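Local coordinates for peroxisomal fatty acid beta-oxidation multifunctional protein MFP2 (Arabidopsis thaliana, PDB 2WTB) that hydrates long-chain enoyl-CoA and oxidises 3-hydroxyacyl-CoA esters in peroxisomal fatty acid beta-oxidation during seed germination, at residues 126-131 with 191-196. Residues are numbered along the deposited sequence; the frame is centred on the assembly and turned at random.
Sequences ARISAP and AELVTT
Two side chains from the first turn of helix 193-205, Leu193 and Thr196, touch segment 126-131 by their methyls, in van der Waals contact with Ile128 and the Ser129-Ala130 peptide; no hydrogen bond crosses between the segments. Leu193 reaches the backbone beyond Ile128: its CD1 lies 3.5 Å from Ser129 C and 3.6 Å from Ala130 N, so one methyl rests against that peptide link. Leu193 CD1 is also 3.9 Å from Ile128 CG2, the two side chains running past each other in opposite senses. Thr196 CG2 meets Ile128 CG2 as well, at 3.9 Å, and touches CG1 and CD1 of the same residue, as the two chains cross obliquely.

Thr196 is held in this pose by two hydrogen bonds to Glu192 O. Its chi1 of -62° sets OG1 beside the backbone N and CG2 anti to it, and Thr196 OG1 lies 2.9 Å from Glu192 O, entering above the carbonyl plane. Thr196 N bonds to Glu192 O too, at 2.8 Å, so two donors grip one acceptor and the methyl is left for Ile128.

Further out, Ile128 also packs on Val106, Val188, Ala197 and Trp200, while backbone bonds tie the strand to Ala107 and Ile109 on one side and, through Arg127, to Asp185 and Ala186 on the other. This is helix-on-sheet packing in the alpha/beta core of the crotonase fold, within the enoyl-CoA hydratase/isomerase region.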
loop_
_atom_site.group_PDB
_atom_site.type_symbol
_atom_site.label_atom_id
_atom_site.label_comp_id
_atom_site.label_asym_id
_atom_site.label_seq_id
_atom_site.Cartn_x
_atom_site.Cartn_y
_atom_site.Cartn_z
ATOM N N ALA A 126 -30.045 -6.232 -15.114
ATOM C CA ALA A 126 -29.687 -4.938 -15.688
ATOM C C ALA A 126 -29.023 -4.079 -14.619
ATOM O O ALA A 126 -29.162 -4.353 -13.427
ATOM C CB ALA A 126 -30.915 -4.243 -16.249
ATOM N N ARG A 127 -28.305 -3.041 -15.035
ATOM C CA ARG A 127 -27.591 -2.198 -14.077
ATOM C C ARG A 127 -27.742 -0.700 -14.323
ATOM O O ARG A 127 -27.390 -0.191 -15.389
ATOM C CB ARG A 127 -26.110 -2.583 -14.032
ATOM C CG ARG A 127 -25.862 -3.912 -13.351
ATOM C CD ARG A 127 -24.791 -4.715 -14.060
ATOM N NE ARG A 127 -25.191 -6.112 -14.128
ATOM C CZ ARG A 127 -25.716 -6.686 -15.203
ATOM N NH1 ARG A 127 -25.879 -5.991 -16.319
ATOM N NH2 ARG A 127 -26.057 -7.963 -15.169
ATOM N N ILE A 128 -28.267 -0.001 -13.324
ATOM C CA ILE A 128 -28.339 1.453 -13.352
ATOM C C ILE A 128 -27.312 2.008 -12.377
ATOM O O ILE A 128 -27.183 1.511 -11.259
ATOM C CB ILE A 128 -29.734 1.959 -12.952
ATOM C CG1 ILE A 128 -30.814 1.210 -13.732
ATOM C CG2 ILE A 128 -29.839 3.459 -13.181
ATOM C CD1 ILE A 128 -30.557 1.162 -15.221
ATOM N N SER A 129 -26.579 3.034 -12.796
ATOM C CA SER A 129 -25.509 3.572 -11.965
ATOM C C SER A 129 -25.457 5.097 -11.971
ATOM O O SER A 129 -25.864 5.743 -12.937
ATOM C CB SER A 129 -24.156 3.007 -12.406
ATOM O OG SER A 129 -23.122 3.400 -11.520
ATOM N N ALA A 130 -24.951 5.658 -10.878
ATOM C CA ALA A 130 -24.738 7.093 -10.771
ATOM C C ALA A 130 -23.414 7.454 -11.433
ATOM O O ALA A 130 -22.499 6.633 -11.480
ATOM C CB ALA A 130 -24.744 7.520 -9.313
ATOM N N PRO A 131 -23.309 8.690 -11.940
ATOM C CA PRO A 131 -22.204 9.182 -12.770
ATOM C C PRO A 131 -20.814 8.608 -12.473
ATOM O O PRO A 131 -20.314 7.821 -13.276
ATOM C CB PRO A 131 -22.242 10.687 -12.518
ATOM C CG PRO A 131 -23.704 10.966 -12.368
ATOM C CD PRO A 131 -24.318 9.741 -11.713
ATOM N N ALA A 191 -30.324 10.941 -7.894
ATOM C CA ALA A 191 -31.693 11.144 -7.434
ATOM C C ALA A 191 -32.722 10.410 -8.293
ATOM O O ALA A 191 -33.893 10.322 -7.927
ATOM C CB ALA A 191 -32.014 12.635 -7.374
ATOM N N GLU A 192 -32.282 9.886 -9.432
ATOM C CA GLU A 192 -33.173 9.161 -10.332
ATOM C C GLU A 192 -32.833 7.676 -10.355
ATOM O O GLU A 192 -33.508 6.883 -11.007
ATOM C CB GLU A 192 -33.096 9.742 -11.744
ATOM C CG GLU A 192 -33.467 11.217 -11.825
ATOM C CD GLU A 192 -33.482 11.738 -13.249
ATOM O OE1 GLU A 192 -33.458 10.912 -14.185
ATOM O OE2 GLU A 192 -33.521 12.972 -13.433
ATOM N N LEU A 193 -31.789 7.314 -9.618
ATOM C CA LEU A 193 -31.261 5.952 -9.591
ATOM C C LEU A 193 -32.335 4.879 -9.402
ATOM O O LEU A 193 -32.553 4.047 -10.285
ATOM C CB LEU A 193 -30.215 5.835 -8.485
ATOM C CG LEU A 193 -29.109 4.803 -8.648
ATOM C CD1 LEU A 193 -28.322 5.072 -9.917
ATOM C CD2 LEU A 193 -28.201 4.847 -7.435
ATOM N N VAL A 194 -32.998 4.898 -8.252
ATOM C CA VAL A 194 -33.992 3.880 -7.919
ATOM C C VAL A 194 -35.243 3.959 -8.791
ATOM O O VAL A 194 -35.812 2.934 -9.165
ATOM C CB VAL A 194 -34.385 3.945 -6.432
ATOM C CG1 VAL A 194 -35.598 3.075 -6.157
ATOM C CG2 VAL A 194 -33.210 3.526 -5.567
ATOM N N THR A 195 -35.663 5.175 -9.117
ATOM C CA THR A 195 -36.807 5.375 -10.002
ATOM C C THR A 195 -36.546 4.757 -11.370
ATOM O O THR A 195 -37.391 4.048 -11.919
ATOM C CB THR A 195 -37.130 6.871 -10.182
ATOM O OG1 THR A 195 -37.823 7.353 -9.026
ATOM C CG2 THR A 195 -38.002 7.083 -11.403
ATOM N N THR A 196 -35.372 5.034 -11.922
ATOM C CA THR A 196 -34.983 4.467 -13.204
ATOM C C THR A 196 -34.952 2.943 -13.126
ATOM O O THR A 196 -35.413 2.257 -14.037
ATOM C CB THR A 196 -33.607 4.989 -13.655
ATOM O OG1 THR A 196 -33.667 6.411 -13.836
ATOM C CG2 THR A 196 -33.189 4.337 -14.965
#